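Local coordinates for protein chorismate synthase (Campylobacter jejuni, PDB 1SQ1) that probably catalyses the last step of chorismate biosynthesis, the anti-1,4-elimination of phosphate from 5-enolpyruvylshikimate-3-phosphate, using reduced FMN as cofactor, at residues T6-T11 with V336-A341; D26-G31 with A139-E144; E37-E42 with A62-G67; I78-F83 with G135-M140; F145-Q150 with D342-N347. All coordinates share one frame; numbering follows the deposited sequence.

Contact 1: T6-T11 with V336-A341; sequences TRLKFT and VRLVLA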
# COMPACT_ATOMS: atom_id res chain seq x y z
N THR A 6 5.45 5.50 -2.76
CA THR A 6 5.62 4.08 -2.43
C THR A 6 6.56 3.92 -1.23
O THR A 6 6.14 3.48 -0.17
CB THR A 6 6.24 3.30 -3.58
OG1 THR A 6 5.55 3.59 -4.80
CG2 THR A 6 6.15 1.83 -3.30
N ARG A 7 7.82 4.29 -1.41
CA ARG A 7 8.81 4.17 -0.35
C ARG A 7 9.03 5.49 0.41
O ARG A 7 9.27 5.47 1.61
CB ARG A 7 10.14 3.67 -0.93
CG ARG A 7 11.17 3.24 0.09
CD ARG A 7 10.88 1.84 0.62
NE ARG A 7 11.73 1.45 1.75
CZ ARG A 7 11.83 2.14 2.89
NH1 ARG A 7 12.62 1.71 3.87
NH2 ARG A 7 11.17 3.28 3.04
N LEU A 8 8.96 6.61 -0.30
CA LEU A 8 9.13 7.95 0.29
C LEU A 8 7.74 8.59 0.43
O LEU A 8 7.34 9.44 -0.37
CB LEU A 8 10.01 8.82 -0.61
CG LEU A 8 10.90 9.90 0.02
CD1 LEU A 8 10.64 11.25 -0.62
CD2 LEU A 8 10.66 9.95 1.51
N LYS A 9 7.02 8.17 1.45
CA LYS A 9 5.67 8.62 1.73
C LYS A 9 5.55 10.04 2.27
O LYS A 9 6.05 10.33 3.34
CB LYS A 9 5.03 7.66 2.73
CG LYS A 9 5.01 6.24 2.24
CD LYS A 9 4.08 5.36 3.06
CE LYS A 9 4.00 4.00 2.43
NZ LYS A 9 3.60 4.14 1.02
N PHE A 10 4.86 10.90 1.53
CA PHE A 10 4.65 12.28 1.95
C PHE A 10 3.24 12.41 2.51
O PHE A 10 2.29 11.96 1.89
CB PHE A 10 4.81 13.21 0.75
CG PHE A 10 4.25 14.59 0.97
CD1 PHE A 10 3.05 14.97 0.37
CD2 PHE A 10 4.93 15.52 1.76
CE1 PHE A 10 2.52 16.26 0.55
CE2 PHE A 10 4.42 16.81 1.94
CZ PHE A 10 3.21 17.18 1.33
N THR A 11 3.11 13.03 3.67
CA THR A 11 1.80 13.20 4.28
C THR A 11 1.56 14.62 4.79
O THR A 11 2.36 15.16 5.55
CB THR A 11 1.59 12.23 5.46
OG1 THR A 11 1.79 10.89 5.01
CG2 THR A 11 0.18 12.36 6.03
N VAL A 336 7.36 16.88 -8.58
CA VAL A 336 8.27 16.10 -9.41
C VAL A 336 9.48 15.70 -8.57
O VAL A 336 10.13 14.69 -8.82
CB VAL A 336 8.74 16.88 -10.65
CG1 VAL A 336 9.74 16.06 -11.42
CG2 VAL A 336 7.54 17.21 -11.53
N ARG A 337 9.74 16.50 -7.54
CA ARG A 337 10.85 16.23 -6.65
C ARG A 337 10.51 14.97 -5.87
O ARG A 337 11.24 13.98 -5.96
CB ARG A 337 11.03 17.38 -5.67
CG ARG A 337 12.46 17.82 -5.49
CD ARG A 337 12.81 19.00 -6.39
NE ARG A 337 12.38 20.28 -5.84
CZ ARG A 337 12.97 21.44 -6.15
NH1 ARG A 337 14.01 21.44 -6.99
NH2 ARG A 337 12.54 22.58 -5.64
N LEU A 338 9.40 15.01 -5.13
CA LEU A 338 8.97 13.86 -4.32
C LEU A 338 8.99 12.56 -5.11
O LEU A 338 9.54 11.56 -4.65
CB LEU A 338 7.56 14.11 -3.78
CG LEU A 338 7.42 15.18 -2.68
CD1 LEU A 338 6.01 15.70 -2.71
CD2 LEU A 338 7.75 14.62 -1.30
N VAL A 339 8.40 12.57 -6.29
CA VAL A 339 8.39 11.37 -7.11
C VAL A 339 9.81 10.86 -7.36
O VAL A 339 10.15 9.74 -6.97
CB VAL A 339 7.70 11.62 -8.46
CG1 VAL A 339 7.66 10.33 -9.27
CG2 VAL A 339 6.29 12.13 -8.22
N LEU A 340 10.65 11.67 -8.02
CA LEU A 340 12.03 11.24 -8.31
C LEU A 340 12.79 10.73 -7.09
O LEU A 340 13.46 9.70 -7.17
CB LEU A 340 12.83 12.37 -8.96
CG LEU A 340 12.52 12.60 -10.45
CD1 LEU A 340 13.34 13.75 -10.96
CD2 LEU A 340 12.79 11.33 -11.24
N ALA A 341 12.68 11.42 -5.96
CA ALA A 341 13.35 11.00 -4.75
C ALA A 341 12.72 9.72 -4.26
O ALA A 341 13.29 9.01 -3.44
CB ALA A 341 13.24 12.07 -3.70

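Contact 2: D26-G31 with A139-E144; sequences DGMPAG and AMLLRE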
# COMPACT_ATOMS: atom_id res chain seq x y z
N ASP A 26 8.32 10.54 5.39
CA ASP A 26 8.82 9.31 5.97
C ASP A 26 9.51 8.55 4.85
O ASP A 26 9.07 8.59 3.71
CB ASP A 26 7.64 8.52 6.56
CG ASP A 26 8.07 7.28 7.31
OD1 ASP A 26 8.85 7.37 8.29
OD2 ASP A 26 7.62 6.18 6.93
N GLY A 27 10.62 7.89 5.17
CA GLY A 27 11.33 7.12 4.17
C GLY A 27 12.66 7.71 3.75
O GLY A 27 13.41 7.07 3.01
N MSE A 28 12.95 8.92 4.22
CA MSE A 28 14.21 9.57 3.89
C MSE A 28 15.37 8.83 4.53
O MSE A 28 15.34 8.50 5.71
CB MSE A 28 14.20 11.03 4.35
CG MSE A 28 13.46 11.96 3.40
SE MSE A 28 14.58 12.64 1.97
CE MSE A 28 14.49 11.18 0.70
N PRO A 29 16.42 8.55 3.74
CA PRO A 29 17.57 7.84 4.30
C PRO A 29 18.31 8.70 5.31
O PRO A 29 18.27 9.93 5.24
CB PRO A 29 18.40 7.49 3.07
CG PRO A 29 18.05 8.55 2.09
CD PRO A 29 16.58 8.77 2.29
N ALA A 30 18.96 8.07 6.28
CA ALA A 30 19.69 8.84 7.29
C ALA A 30 20.99 9.38 6.70
O ALA A 30 21.46 8.92 5.65
CB ALA A 30 19.98 7.97 8.50
N GLY A 31 21.54 10.38 7.36
CA GLY A 31 22.77 10.97 6.89
C GLY A 31 22.61 11.78 5.62
O GLY A 31 23.19 11.44 4.59
N ALA A 139 14.34 17.26 -2.29
CA ALA A 139 15.38 17.76 -3.18
C ALA A 139 16.74 17.58 -2.52
O ALA A 139 17.76 17.41 -3.19
CB ALA A 139 15.15 19.22 -3.53
N MSE A 140 16.76 17.62 -1.18
CA MSE A 140 18.00 17.43 -0.46
C MSE A 140 18.60 16.07 -0.79
O MSE A 140 19.80 15.96 -0.98
CB MSE A 140 17.75 17.59 1.04
CG MSE A 140 17.49 19.03 1.46
SE MSE A 140 16.75 19.22 3.24
CE MSE A 140 15.43 20.59 2.90
N LEU A 141 17.77 15.04 -0.89
CA LEU A 141 18.28 13.71 -1.24
C LEU A 141 18.66 13.67 -2.71
O LEU A 141 19.56 12.94 -3.10
CB LEU A 141 17.24 12.63 -0.93
CG LEU A 141 17.50 11.14 -1.22
CD1 LEU A 141 17.07 10.79 -2.61
CD2 LEU A 141 18.96 10.82 -1.00
N LEU A 142 17.98 14.47 -3.53
CA LEU A 142 18.24 14.52 -4.96
C LEU A 142 19.56 15.22 -5.29
O LEU A 142 20.23 14.87 -6.27
CB LEU A 142 17.10 15.24 -5.68
CG LEU A 142 15.81 14.45 -5.88
CD1 LEU A 142 14.81 15.30 -6.64
CD2 LEU A 142 16.10 13.17 -6.66
N ARG A 143 19.92 16.21 -4.48
CA ARG A 143 21.16 16.94 -4.68
C ARG A 143 22.33 15.97 -4.52
O ARG A 143 23.32 16.05 -5.25
CB ARG A 143 21.29 18.09 -3.67
CG ARG A 143 22.50 18.99 -3.91
CD ARG A 143 22.65 20.11 -2.87
NE ARG A 143 23.83 20.95 -3.13
CZ ARG A 143 23.88 21.95 -4.00
NH1 ARG A 143 25.01 22.64 -4.16
NH2 ARG A 143 22.81 22.29 -4.71
N GLU A 144 22.22 15.04 -3.57
CA GLU A 144 23.29 14.08 -3.34
C GLU A 144 23.61 13.27 -4.59
O GLU A 144 24.66 12.64 -4.65
CB GLU A 144 22.92 13.13 -2.20
CG GLU A 144 22.66 13.83 -0.87
CD GLU A 144 23.92 14.42 -0.24
OE1 GLU A 144 23.79 15.13 0.79
OE2 GLU A 144 25.03 14.16 -0.75

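Contact 3: E37-E42 with A62-G67; sequences EFLQNE and AQVLSG. With SO4 (sulfate ion), chain C.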
# COMPACT_ATOMS: atom_id res chain seq x y z
N GLU A 37 17.74 26.03 4.93
CA GLU A 37 17.66 27.32 4.28
C GLU A 37 16.96 27.12 2.95
O GLU A 37 15.97 27.78 2.65
CB GLU A 37 19.06 27.90 4.05
CG GLU A 37 19.06 29.33 3.55
CD GLU A 37 20.44 29.97 3.52
OE1 GLU A 37 21.32 29.45 2.79
OE2 GLU A 37 20.63 30.99 4.22
N PHE A 38 17.49 26.19 2.17
CA PHE A 38 16.92 25.85 0.87
C PHE A 38 15.44 25.54 1.04
O PHE A 38 14.65 25.74 0.12
CB PHE A 38 17.64 24.63 0.30
CG PHE A 38 16.98 24.05 -0.92
CD1 PHE A 38 16.03 23.04 -0.79
CD2 PHE A 38 17.30 24.52 -2.18
CE1 PHE A 38 15.42 22.51 -1.92
CE2 PHE A 38 16.70 24.00 -3.32
CZ PHE A 38 15.75 23.00 -3.19
N LEU A 39 15.08 25.03 2.21
CA LEU A 39 13.70 24.71 2.51
C LEU A 39 12.94 26.02 2.67
O LEU A 39 11.97 26.28 1.97
CB LEU A 39 13.59 23.91 3.80
CG LEU A 39 12.21 23.91 4.46
CD1 LEU A 39 11.24 23.07 3.64
CD2 LEU A 39 12.33 23.38 5.87
N GLN A 40 13.40 26.83 3.61
CA GLN A 40 12.76 28.10 3.88
C GLN A 40 12.66 28.99 2.65
O GLN A 40 11.69 29.71 2.48
CB GLN A 40 13.49 28.84 5.00
CG GLN A 40 12.74 30.04 5.51
CD GLN A 40 11.37 29.68 6.06
OE1 GLN A 40 11.26 28.92 7.03
NE2 GLN A 40 10.32 30.21 5.44
N ASN A 41 13.67 28.92 1.78
CA ASN A 41 13.64 29.74 0.57
C ASN A 41 12.59 29.27 -0.42
O ASN A 41 11.88 30.08 -1.01
CB ASN A 41 15.00 29.74 -0.13
CG ASN A 41 16.02 30.57 0.60
OD1 ASN A 41 15.71 31.65 1.10
ND2 ASN A 41 17.25 30.07 0.66
N GLU A 42 12.51 27.96 -0.60
CA GLU A 42 11.55 27.41 -1.54
C GLU A 42 10.15 27.82 -1.12
O GLU A 42 9.32 28.19 -1.95
CB GLU A 42 11.66 25.89 -1.59
CG GLU A 42 11.28 25.32 -2.94
CD GLU A 42 12.28 25.68 -4.03
OE1 GLU A 42 12.03 25.35 -5.21
OE2 GLU A 42 13.33 26.27 -3.71
N ALA A 62 8.96 27.81 8.17
CA ALA A 62 8.94 26.37 8.40
C ALA A 62 9.69 25.97 9.66
O ALA A 62 10.82 26.40 9.88
CB ALA A 62 9.54 25.64 7.19
N GLN A 63 9.06 25.14 10.49
CA GLN A 63 9.69 24.68 11.72
C GLN A 63 9.87 23.16 11.74
O GLN A 63 8.94 22.41 12.05
CB GLN A 63 8.87 25.12 12.93
CG GLN A 63 9.63 25.00 14.24
CD GLN A 63 8.81 25.43 15.46
OE1 GLN A 63 8.30 26.55 15.51
NE2 GLN A 63 8.70 24.54 16.45
N VAL A 64 11.07 22.71 11.40
CA VAL A 64 11.37 21.28 11.39
C VAL A 64 11.19 20.69 12.78
O VAL A 64 11.90 21.06 13.71
CB VAL A 64 12.82 21.04 10.97
CG1 VAL A 64 13.09 19.54 10.92
CG2 VAL A 64 13.08 21.69 9.64
N LEU A 65 10.24 19.77 12.92
CA LEU A 65 9.97 19.15 14.21
C LEU A 65 10.80 17.91 14.55
O LEU A 65 11.02 17.62 15.73
CB LEU A 65 8.49 18.79 14.32
CG LEU A 65 7.50 19.94 14.22
CD1 LEU A 65 6.13 19.44 14.66
CD2 LEU A 65 7.94 21.10 15.11
N SER A 66 11.27 17.17 13.55
CA SER A 66 12.03 15.96 13.81
C SER A 66 12.68 15.38 12.56
O SER A 66 12.69 16.01 11.50
CB SER A 66 11.11 14.89 14.39
OG SER A 66 10.09 14.56 13.47
N GLY A 67 13.22 14.17 12.70
CA GLY A 67 13.85 13.51 11.58
C GLY A 67 15.24 14.03 11.29
O GLY A 67 15.96 13.47 10.44
S SO4 C . 14.54 12.49 15.67
O1 SO4 C . 14.56 13.91 15.23
O2 SO4 C . 15.70 12.25 16.57
O3 SO4 C . 13.26 12.22 16.39
O4 SO4 C . 14.64 11.59 14.48

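Contact 4: I78-F83 with G135-M140; sequences IAIVVF and GAVAAM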
# COMPACT_ATOMS: atom_id res chain seq x y z
N ILE A 78 10.39 13.05 9.15
CA ILE A 78 10.74 14.45 9.33
C ILE A 78 9.49 15.31 9.44
O ILE A 78 8.94 15.73 8.43
CB ILE A 78 11.58 14.93 8.13
CG1 ILE A 78 12.84 14.07 8.04
CG2 ILE A 78 11.93 16.40 8.27
CD1 ILE A 78 13.62 14.28 6.80
N ALA A 79 9.03 15.59 10.65
CA ALA A 79 7.84 16.41 10.78
C ALA A 79 8.17 17.89 10.58
O ALA A 79 9.24 18.35 10.96
CB ALA A 79 7.18 16.19 12.14
N ILE A 80 7.24 18.61 9.97
CA ILE A 80 7.42 20.04 9.71
C ILE A 80 6.09 20.78 9.82
O ILE A 80 5.04 20.27 9.41
CB ILE A 80 8.02 20.28 8.30
CG1 ILE A 80 9.40 19.60 8.18
CG2 ILE A 80 8.13 21.78 8.05
CD1 ILE A 80 10.15 19.88 6.88
N VAL A 81 6.14 21.98 10.37
CA VAL A 81 4.95 22.80 10.53
C VAL A 81 5.27 24.20 10.05
O VAL A 81 6.31 24.77 10.41
CB VAL A 81 4.50 22.88 12.01
CG1 VAL A 81 3.10 23.48 12.08
CG2 VAL A 81 4.52 21.51 12.65
N VAL A 82 4.39 24.76 9.22
CA VAL A 82 4.59 26.09 8.68
C VAL A 82 3.41 26.98 9.01
O VAL A 82 2.27 26.57 8.87
CB VAL A 82 4.77 26.03 7.15
CG1 VAL A 82 4.96 27.42 6.60
CG2 VAL A 82 5.95 25.15 6.81
N PHE A 83 3.69 28.21 9.46
CA PHE A 83 2.64 29.17 9.81
C PHE A 83 2.47 30.25 8.75
O PHE A 83 1.93 31.33 9.01
CB PHE A 83 2.95 29.83 11.16
CG PHE A 83 2.96 28.88 12.32
CD1 PHE A 83 4.10 28.13 12.62
CD2 PHE A 83 1.82 28.71 13.10
CE1 PHE A 83 4.11 27.22 13.68
CE2 PHE A 83 1.81 27.80 14.17
CZ PHE A 83 2.96 27.05 14.46
N GLY A 135 8.51 18.63 -0.81
CA GLY A 135 9.35 18.54 -1.99
C GLY A 135 10.76 19.05 -1.71
O GLY A 135 11.75 18.48 -2.19
N ALA A 136 10.85 20.14 -0.94
CA ALA A 136 12.14 20.74 -0.57
C ALA A 136 13.03 19.67 0.03
O ALA A 136 14.15 19.43 -0.43
CB ALA A 136 11.91 21.85 0.45
N VAL A 137 12.51 19.05 1.09
CA VAL A 137 13.21 17.99 1.78
C VAL A 137 13.65 16.92 0.80
O VAL A 137 14.77 16.45 0.88
CB VAL A 137 12.31 17.33 2.82
CG1 VAL A 137 12.98 16.09 3.38
CG2 VAL A 137 12.00 18.32 3.93
N ALA A 138 12.78 16.54 -0.13
CA ALA A 138 13.17 15.51 -1.07
C ALA A 138 14.28 15.96 -2.00
O ALA A 138 15.08 15.15 -2.45
CB ALA A 138 11.97 15.03 -1.86
N ALA A 139 14.34 17.26 -2.29
CA ALA A 139 15.38 17.76 -3.18
C ALA A 139 16.74 17.58 -2.52
O ALA A 139 17.76 17.41 -3.19
CB ALA A 139 15.15 19.22 -3.53
N MSE A 140 16.76 17.62 -1.18
CA MSE A 140 18.00 17.43 -0.46
C MSE A 140 18.60 16.07 -0.79
O MSE A 140 19.80 15.96 -0.98
CB MSE A 140 17.75 17.59 1.04
CG MSE A 140 17.49 19.03 1.46
SE MSE A 140 16.75 19.22 3.24
CE MSE A 140 15.43 20.59 2.90

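Contact 5: F145-Q150 with D342-N347; sequences FDICVQ and DCLLLN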
# COMPACT_ATOMS: atom_id res chain seq x y z
N PHE A 145 22.72 13.28 -5.58
CA PHE A 145 22.94 12.54 -6.82
C PHE A 145 22.99 13.50 -8.00
O PHE A 145 22.95 13.10 -9.17
CB PHE A 145 21.83 11.52 -7.06
CG PHE A 145 21.87 10.34 -6.12
CD1 PHE A 145 22.24 9.08 -6.59
CD2 PHE A 145 21.57 10.49 -4.77
CE1 PHE A 145 22.30 8.00 -5.73
CE2 PHE A 145 21.63 9.41 -3.91
CZ PHE A 145 21.99 8.16 -4.38
N ASP A 146 23.07 14.78 -7.66
CA ASP A 146 23.11 15.87 -8.63
C ASP A 146 21.99 15.83 -9.64
O ASP A 146 22.21 15.95 -10.85
CB ASP A 146 24.46 15.93 -9.35
CG ASP A 146 25.47 16.75 -8.58
OD1 ASP A 146 25.10 17.89 -8.19
OD2 ASP A 146 26.61 16.27 -8.36
N ILE A 147 20.78 15.66 -9.11
CA ILE A 147 19.57 15.63 -9.91
C ILE A 147 18.93 16.98 -9.61
O ILE A 147 18.65 17.33 -8.46
CB ILE A 147 18.65 14.47 -9.49
CG1 ILE A 147 19.35 13.14 -9.80
CG2 ILE A 147 17.34 14.54 -10.25
CD1 ILE A 147 18.55 11.90 -9.43
N CYS A 148 18.72 17.76 -10.66
CA CYS A 148 18.15 19.08 -10.49
C CYS A 148 16.80 19.19 -11.17
O CYS A 148 16.64 18.81 -12.33
CB CYS A 148 19.10 20.13 -11.05
SG CYS A 148 18.67 21.80 -10.57
N VAL A 149 15.83 19.72 -10.43
CA VAL A 149 14.48 19.90 -10.94
C VAL A 149 14.13 21.38 -10.88
O VAL A 149 14.19 21.99 -9.81
CB VAL A 149 13.45 19.08 -10.12
CG1 VAL A 149 12.05 19.34 -10.64
CG2 VAL A 149 13.77 17.60 -10.23
N GLN A 150 13.77 21.96 -12.02
CA GLN A 150 13.40 23.37 -12.09
C GLN A 150 12.22 23.55 -13.04
O GLN A 150 12.09 22.80 -14.01
CB GLN A 150 14.60 24.19 -12.58
CG GLN A 150 15.65 23.36 -13.31
CD GLN A 150 16.91 24.14 -13.63
OE1 GLN A 150 17.30 25.05 -12.88
NE2 GLN A 150 17.56 23.79 -14.73
N ASP A 342 11.52 9.43 -4.76
CA ASP A 342 10.83 8.21 -4.37
C ASP A 342 11.33 7.04 -5.24
O ASP A 342 11.67 5.99 -4.72
CB ASP A 342 9.30 8.40 -4.49
CG ASP A 342 8.50 7.18 -4.01
OD1 ASP A 342 7.26 7.19 -4.22
OD2 ASP A 342 9.08 6.23 -3.43
N CYS A 343 11.42 7.23 -6.56
CA CYS A 343 11.90 6.16 -7.43
C CYS A 343 13.35 5.84 -7.12
O CYS A 343 13.81 4.71 -7.30
CB CYS A 343 11.83 6.55 -8.90
SG CYS A 343 10.24 7.14 -9.48
N LEU A 344 14.07 6.86 -6.67
CA LEU A 344 15.49 6.75 -6.34
C LEU A 344 15.70 5.70 -5.24
O LEU A 344 16.67 4.94 -5.28
CB LEU A 344 16.01 8.13 -5.90
CG LEU A 344 17.50 8.44 -6.00
CD1 LEU A 344 17.73 9.92 -5.79
CD2 LEU A 344 18.23 7.64 -4.97
N LEU A 345 14.79 5.67 -4.27
CA LEU A 345 14.87 4.71 -3.18
C LEU A 345 14.30 3.36 -3.63
O LEU A 345 14.84 2.30 -3.32
CB LEU A 345 14.10 5.25 -1.97
CG LEU A 345 14.66 6.57 -1.42
CD1 LEU A 345 13.68 7.24 -0.47
CD2 LEU A 345 15.97 6.28 -0.72
N LEU A 346 13.21 3.39 -4.39
CA LEU A 346 12.61 2.16 -4.88
C LEU A 346 13.54 1.33 -5.74
O LEU A 346 13.55 0.10 -5.65
CB LEU A 346 11.37 2.47 -5.71
CG LEU A 346 10.14 2.93 -4.96
CD1 LEU A 346 9.06 3.27 -5.97
CD2 LEU A 346 9.67 1.83 -4.00
N ASN A 347 14.32 2.00 -6.57
CA ASN A 347 15.23 1.31 -7.48
C ASN A 347 16.55 0.92 -6.83
O ASN A 347 17.47 0.45 -7.49
CB ASN A 347 15.48 2.21 -8.68
CG ASN A 347 16.03 1.45 -9.85
OD1 ASN A 347 15.33 0.65 -10.47
ND2 ASN A 347 17.30 1.69 -10.17

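Contact 1: T6-T11 with V336-A341
First torsions bring Phe-10 and Leu-338 together: in Phe-10, CG is anti to the backbone N (chi1 164°), and in Leu-338, CG is beside the backbone N and anti to the carbonyl carbon (chi1 -71°). The two side chains approach at a slant. Leu-338 CD2 is 3.9 Å from Phe-10 CB, at the root of the aromatic group. Leu-338 CD1 stands 4.2 Å above the plane of the Phe-10 ring, nearer the ring's margin than its centre. Leu-8 makes the second half of the contact with one methyl group. Its CD1 is 4.1 Å from Ala-341 CB, and it also lies 4.2 Å from the backbone O of Leu-338. Ala-341 is one turn further along the helix than Leu-338. The contact is sheet-to-helix packing: strand 9-13, together with Leu-8, packs on the long helix 325-346. Helix 128-143 borders the same region, where Phe-10 touches Ala-130 and Ala-341 touches Ala-138. All four touching residues are buried, and no hydrogen bond crosses between the segments. Beside this apolar patch, Asp-342 takes hydrogen bonds from the backbone N atoms of Thr-6, Arg-7 and Leu-8.

Contact 2: D26-G31 with A139-E144
The carbonyl O of Pro-29, whose ring packs on Leu-141, accepts a hydrogen bond from Thr-73 OG1. That bond ties down the loop, but the contact with the helix itself is apolar. Met-28, modelled as selenomethionine, brings in its end. The chain is bent at chi2 (-87°) and again at chi3 (83°), and these bends carry the terminal methyl to the helix. CE lies 3.5 Å from Leu-141 CB and 3.6 Å from Leu-141 CG, while SE is 3.9 Å from the same CB. Met-28 thus meets the base of the leucine side chain. Pro-29 meets its end: Pro-29 CG is 3.9 Å from Leu-141 CD2, and the two side chains cross at about a right angle. One leucine on helix 128-143 therefore receives two neighbouring residues of the loop that joins strand 21-26 to helix 36-45. Leu-344 of helix 325-346 also touches Leu-141. In the tetramer, Leu-352 of the second subunit packs on Leu-141, and Ser-349 of that subunit packs on Pro-29. No hydrogen bond links the two segments. The loop is held to the helix by dispersion and by burial of apolar surface, while Pro-29 O is satisfied by Thr-73.

Contact 3: E37-E42 with A62-G67
The flat amide of Gln-40 is met in its own plane by the backbone of Ala-62. Ala-62 N donates to Gln-40 OE1 at 2.8 Å, on a lone pair of the oxygen, and the N-H...O angle is 156°. Gln-40 has CG anti to its backbone N, and a bend at chi2 (59°) then turns the amide toward the strand. The other end of the amide, NE2, makes a weak hydrogen bond to Asp-60 O, so the group bridges two points of the backbone leading into strand 62-64. Apolar contacts lie beside this bond. Leu-39 CD2 is 3.8 Å from Ala-62 CB and 4.2 Å from Val-64 CG2. Here helix 36-45 packs on the outermost strand, within the chain, of an antiparallel sheet. The short segments of helix and strand run roughly antiparallel (150°), with their axes 9.4 Å apart. Leu-39 also touches Ala-136 and Met-140 of helix 128-143. Beyond the strand, Gly-67 N makes a weak hydrogen bond to a sulfate ion, probably from the crystallisation liquor. Thr-74 OG1 and, from the third subunit, Ser-124 N, part of a predicted FMN site, also hydrogen-bond to this ion. The chemistry is mixed: Gln-40 gives the first NH of the strand a directed partner, while Leu-39 contributes apolar packing without direction.

Contact 4: I78-F83 with G135-M140
Strand 78-82 passes helix 128-143 with Ile-78 and Val-137 as the nearest backbone pair, their CA atoms 8.7 Å apart. Side chains span this distance, and three of them make the contact. All three are buried and aliphatic, and no hydrogen bond joins strand to helix. Val-137 points toward the strand and divides its two methyls between two isoleucines. CG1 is 3.9 Å from Ile-78 CD1, and CG2 is 3.8 Å from Ile-80 CD1. Ile-78 and Val-137 meet end to end. Ile-80 and Val-137 instead pass alongside, pointing opposite ways. Both isoleucines place CG1 beside the backbone N (chi1 near -60°) and extend to CD1, so each touches the helix with its last carbon. They lie two residues apart, on the same face of the strand. This is helix-on-sheet packing, in which helix 128-143 packs on one face of the five-stranded antiparallel sheet that includes strands 9-13, 21-26, 78-82 and 62-64. Helices 36-45 and 325-346 also pack against this sheet. Val-137 also touches Ile-25 of neighbouring strand 21-26, so its contacts extend over two adjacent strands. The intervening residue Ala-79 touches Gly-14 of the third subunit.

Contact 5: F145-Q150 with D342-N347
Phe-145 and Leu-344 form the close part of this contact, with one methyl of the leucine lying over a face of the ring. Leu-344 CD2 is 4.0 Å from the centroid of the Phe-145 ring, only 19° off the ring normal, which makes a CH-pi contact. It is displaced toward the rim, and its nearest ring atom is Phe-145 CZ at 3.8 Å. The other methyl, Leu-344 CD1, lies 4.0 Å from Phe-145 CD2. Leu-344 reaches the ring because CG is anti to its backbone N (chi1 -158°). Ile-147 makes a looser touch through the end of its side chain, with CD1 4.2 Å from Leu-344 CD1. Between Phe-145 and Ile-147 lies Asp-146, which is exposed to solvent. Asp-146 has positive phi and is the C-prime residue of a Schellman motif that closes helix 128-143. In it Ile-147 N pairs with Leu-142 O, and Asp-146 N with Arg-143 O. The turn leads directly into strand 148-156; Phe-145 and Ile-147, which flank Asp-146 in the sequence, both point toward helix 325-346. Leu-344 also touches Leu-142, so it packs where the ends of the two helices meet. Phe-145 is less deeply covered than Leu-344 and Ile-147. The second subunit also covers it: Tyr-359 of that subunit stacks edge-to-face with the Phe-145 ring, and its Leu-355 packs on it. Tyr-359 OH of that subunit also hydrogen-bonds to Leu-344 O.

How the contacts relate
Contacts 1, 2, 4 and 5 are buried, with no hydrogen bond between their segments. Contact 3 lies nearer the surface and is the one with a hydrogen bond between its segments. Contacts 1 and 5 share helix 325-346, and contacts 2 and 4 share helix 128-143. Contacts 1, 3 and 4 reach the same antiparallel sheet, and strands 62-64 and 78-82 pair directly. Contact 5 instead leads into the other sheet. Contacts 1 and 5 each pack a leucine against a phenylalanine, but only contact 5 makes a CH-pi contact. A salt bridge between Arg-337 and Glu-42 links contact 1 with contact 3. Contacts 2 and 5 both touch the second subunit, and contact 1 reaches it through Arg-7.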